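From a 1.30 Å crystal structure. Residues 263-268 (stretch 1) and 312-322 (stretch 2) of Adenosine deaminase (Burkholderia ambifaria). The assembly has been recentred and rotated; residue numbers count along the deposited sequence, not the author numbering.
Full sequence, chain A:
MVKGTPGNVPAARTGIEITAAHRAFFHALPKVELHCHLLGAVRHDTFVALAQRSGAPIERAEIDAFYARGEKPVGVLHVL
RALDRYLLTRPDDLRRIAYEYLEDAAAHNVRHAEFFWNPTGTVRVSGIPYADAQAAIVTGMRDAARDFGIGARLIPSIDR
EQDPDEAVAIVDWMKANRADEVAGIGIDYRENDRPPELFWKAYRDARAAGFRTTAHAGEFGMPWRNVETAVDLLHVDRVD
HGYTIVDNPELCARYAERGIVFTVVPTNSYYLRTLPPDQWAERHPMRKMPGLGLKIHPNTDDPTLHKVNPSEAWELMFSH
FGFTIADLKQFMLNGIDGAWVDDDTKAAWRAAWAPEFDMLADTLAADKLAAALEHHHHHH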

# COMPACT_ATOMS: atom_id res chain seq x y z
N THR A 263 -8.31 -0.72 0.43
CA THR A 263 -7.13 -0.31 -0.32
C THR A 263 -6.92 -1.36 -1.40
O THR A 263 -7.00 -2.56 -1.14
N VAL A 264 -6.70 -0.92 -2.63
CA VAL A 264 -6.55 -1.85 -3.75
C VAL A 264 -5.26 -1.58 -4.50
O VAL A 264 -4.71 -0.47 -4.45
N VAL A 265 -4.77 -2.61 -5.19
CA VAL A 265 -3.46 -2.57 -5.81
C VAL A 265 -3.60 -3.11 -7.23
O VAL A 265 -3.70 -4.32 -7.43
N PRO A 266 -3.63 -2.21 -8.23
CA PRO A 266 -3.78 -2.69 -9.61
C PRO A 266 -2.69 -3.68 -10.02
O PRO A 266 -2.96 -4.62 -10.77
N THR A 267 -1.48 -3.50 -9.51
CA THR A 267 -0.38 -4.41 -9.83
C THR A 267 -0.31 -5.66 -8.94
O THR A 267 0.74 -6.30 -8.90
N ASN A 268 -1.40 -6.01 -8.25
CA ASN A 268 -1.41 -7.21 -7.41
C ASN A 268 -0.82 -8.42 -8.14
O ASN A 268 -1.28 -8.78 -9.22
N GLU A 312 1.50 6.27 -11.63
CA GLU A 312 1.22 5.13 -12.49
C GLU A 312 0.09 4.25 -11.95
O GLU A 312 -0.70 3.71 -12.73
N ALA A 313 0.01 4.11 -10.63
CA ALA A 313 -1.08 3.33 -10.05
C ALA A 313 -2.43 3.96 -10.37
O ALA A 313 -3.38 3.27 -10.75
N TRP A 314 -2.51 5.28 -10.24
CA TRP A 314 -3.70 6.03 -10.62
C TRP A 314 -3.99 5.92 -12.12
O TRP A 314 -5.14 5.69 -12.53
N GLU A 315 -2.95 6.04 -12.94
CA GLU A 315 -3.09 5.89 -14.39
C GLU A 315 -3.75 4.55 -14.77
O GLU A 315 -4.67 4.52 -15.59
N LEU A 316 -3.29 3.46 -14.15
CA LEU A 316 -3.82 2.13 -14.47
C LEU A 316 -5.33 2.01 -14.24
O LEU A 316 -6.02 1.33 -15.00
N MET A 317 -5.83 2.67 -13.21
CA MET A 317 -7.27 2.64 -12.95
C MET A 317 -8.06 3.18 -14.14
O MET A 317 -9.12 2.66 -14.49
N PHE A 318 -7.52 4.23 -14.76
CA PHE A 318 -8.11 4.88 -15.93
C PHE A 318 -7.80 4.12 -17.23
O PHE A 318 -8.68 3.93 -18.06
N SER A 319 -6.55 3.70 -17.41
CA SER A 319 -6.15 3.14 -18.71
C SER A 319 -6.62 1.70 -18.91
O SER A 319 -6.88 1.30 -20.03
N HIS A 320 -6.68 0.93 -17.83
CA HIS A 320 -6.96 -0.50 -17.94
C HIS A 320 -8.28 -0.95 -17.31
O HIS A 320 -8.89 -1.91 -17.78
N PHE A 321 -8.71 -0.26 -16.26
CA PHE A 321 -9.82 -0.77 -15.47
C PHE A 321 -11.16 -0.05 -15.67
O PHE A 321 -12.13 -0.31 -14.96
N GLY A 322 -11.20 0.83 -16.67
CA GLY A 322 -12.45 1.44 -17.09
C GLY A 322 -13.00 2.52 -16.19
O GLY A 322 -14.15 2.91 -16.33

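The contact between these two stretches is small and apolar. It buries 248 Å² in total, and no hydrogen bond crosses it. Pro 266 is its centre, with Leu 316 and Met 317 the main partners on the helix.

Pro 266 follows the end of the strand at Val 264 and lies within a type I beta turn from Val 265 to Asn 268. The turn is closed by Asn 268 N bonding to Val 265 O at 3.0 Å. Pro 266 points toward the helix, and its ring has a C-gamma endo pucker. It has 96 Å² covered by the other stretch, far more than any other residue here. Its CA lies 6.6 Å from the CA of Ala 313, the closest CA pair across the two stretches. At this spacing the ring reaches the helix backbone itself: Pro 266 CG is 3.8 Å from Ala 313 O. The methyl of Ala 313 points sideways, and its CB is 4.4 Å from Pro 266 CG.

Leu 316 is one helical turn further on and points toward the loop. Its chi1 is m and its chi2 is t. This conformation brings Leu 316 CD1 within 4.0 Å of Pro 266 CB. The same methyl also meets Thr 267, with Leu 316 CD1 3.9 Å from Thr 267 CG2. Thr 267 leaves its CB sideways and has chi1 p. Its methyl makes this contact, while OG1 is hydrogen-bonded elsewhere in the structure.

Met 317 starts out sideways, but its end comes nearer to the loop. All three chi angles are m, at -56°, -63° and -79°. The sulfur packs on the proline, with Met 317 SD 4.1 Å from Pro 266 CG. The terminal methyl reaches the strand, where Met 317 CE is 4.3 Å from Val 264 CG2. Val 264 points sideways, with chi1 m. Met 317 thus links the proline contact to the strand end.

Phe 321, beyond the helix, points toward stretch 1 with chi1 m. Its ring meets the proline obliquely, and Phe 321 CE2 is 4.0 Å from Pro 266 CB.

No polar side chain bonds across the contact. Ser 319 OG and His 320 ND1 are hydrogen-bonded at 2.7 Å, and either could be the donor. His 320 NE2 is bonded elsewhere in the structure. Asn 268, with chi1 t, caps the start of the helix that follows it. Val 265 and Trp 314 point away from the opposing stretch and take no part.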

# COMPACT_ATOMS: atom_id res chain seq x y z
CB THR A 263 -5.89 -0.13 0.58
OG1 THR A 263 -5.43 -1.40 1.05
CG2 THR A 263 -6.19 0.79 1.76
CB VAL A 264 -7.78 -1.82 -4.71
CG1 VAL A 264 -9.07 -2.18 -3.95
CG2 VAL A 264 -7.90 -0.45 -5.39
CB VAL A 265 -2.45 -3.42 -5.00
CG1 VAL A 265 -1.08 -3.41 -5.65
CG2 VAL A 265 -2.39 -2.94 -3.54
CB PRO A 266 -3.77 -1.41 -10.45
CG PRO A 266 -3.42 -0.28 -9.51
CD PRO A 266 -3.73 -0.75 -8.13
CB THR A 267 0.97 -3.68 -9.76
OG1 THR A 267 1.12 -3.07 -8.46
CG2 THR A 267 1.03 -2.60 -10.83
CB ASN A 268 -2.83 -7.51 -6.96
CG ASN A 268 -2.92 -8.76 -6.10
OD1 ASN A 268 -3.39 -9.80 -6.56
ND2 ASN A 268 -2.47 -8.66 -4.85
CB GLU A 312 2.49 4.30 -12.68
CG GLU A 312 3.54 4.95 -13.57
CD GLU A 312 4.85 4.19 -13.59
OE1 GLU A 312 5.26 3.68 -12.52
OE2 GLU A 312 5.48 4.09 -14.67
CB ALA A 313 -0.88 3.15 -8.55
CB TRP A 314 -3.58 7.49 -10.13
CG TRP A 314 -3.82 7.56 -8.67
CD1 TRP A 314 -2.93 7.28 -7.67
CD2 TRP A 314 -5.07 7.84 -8.02
NE1 TRP A 314 -3.54 7.40 -6.44
CE2 TRP A 314 -4.86 7.73 -6.63
CE3 TRP A 314 -6.35 8.18 -8.48
CZ2 TRP A 314 -5.87 7.95 -5.70
CZ3 TRP A 314 -7.35 8.39 -7.55
CH2 TRP A 314 -7.11 8.28 -6.18
CB GLU A 315 -1.73 6.01 -15.07
CG GLU A 315 -1.76 5.67 -16.55
CD GLU A 315 -0.39 5.76 -17.21
OE1 GLU A 315 0.45 6.55 -16.72
OE2 GLU A 315 -0.15 5.04 -18.21
CB LEU A 316 -3.09 1.05 -13.68
CG LEU A 316 -1.65 0.76 -14.10
CD1 LEU A 316 -1.02 -0.26 -13.16
CD2 LEU A 316 -1.59 0.27 -15.54
CB MET A 317 -7.60 3.45 -11.69
CG MET A 317 -6.85 3.00 -10.46
SD MET A 317 -7.21 1.30 -9.93
CE MET A 317 -8.77 1.53 -9.10
CB PHE A 318 -7.58 6.32 -15.99
CG PHE A 318 -8.11 7.12 -17.15
CD1 PHE A 318 -9.27 7.87 -17.03
CD2 PHE A 318 -7.41 7.17 -18.35
CE1 PHE A 318 -9.74 8.62 -18.09
CE2 PHE A 318 -7.88 7.92 -19.42
CZ PHE A 318 -9.05 8.65 -19.29
CB SER A 319 -4.63 3.21 -18.87
OG SER A 319 -3.99 2.43 -17.88
CB HIS A 320 -5.83 -1.33 -17.33
CG HIS A 320 -4.57 -1.35 -18.14
ND1 HIS A 320 -3.79 -0.23 -18.34
CD2 HIS A 320 -3.96 -2.36 -18.79
CE1 HIS A 320 -2.74 -0.56 -19.08
NE2 HIS A 320 -2.82 -1.85 -19.37
CB PHE A 321 -9.42 -0.89 -14.00
CG PHE A 321 -8.37 -1.94 -13.77
CD1 PHE A 321 -8.73 -3.28 -13.79
CD2 PHE A 321 -7.04 -1.61 -13.62
CE1 PHE A 321 -7.77 -4.27 -13.62
CE2 PHE A 321 -6.08 -2.59 -13.44
CZ PHE A 321 -6.45 -3.92 -13.44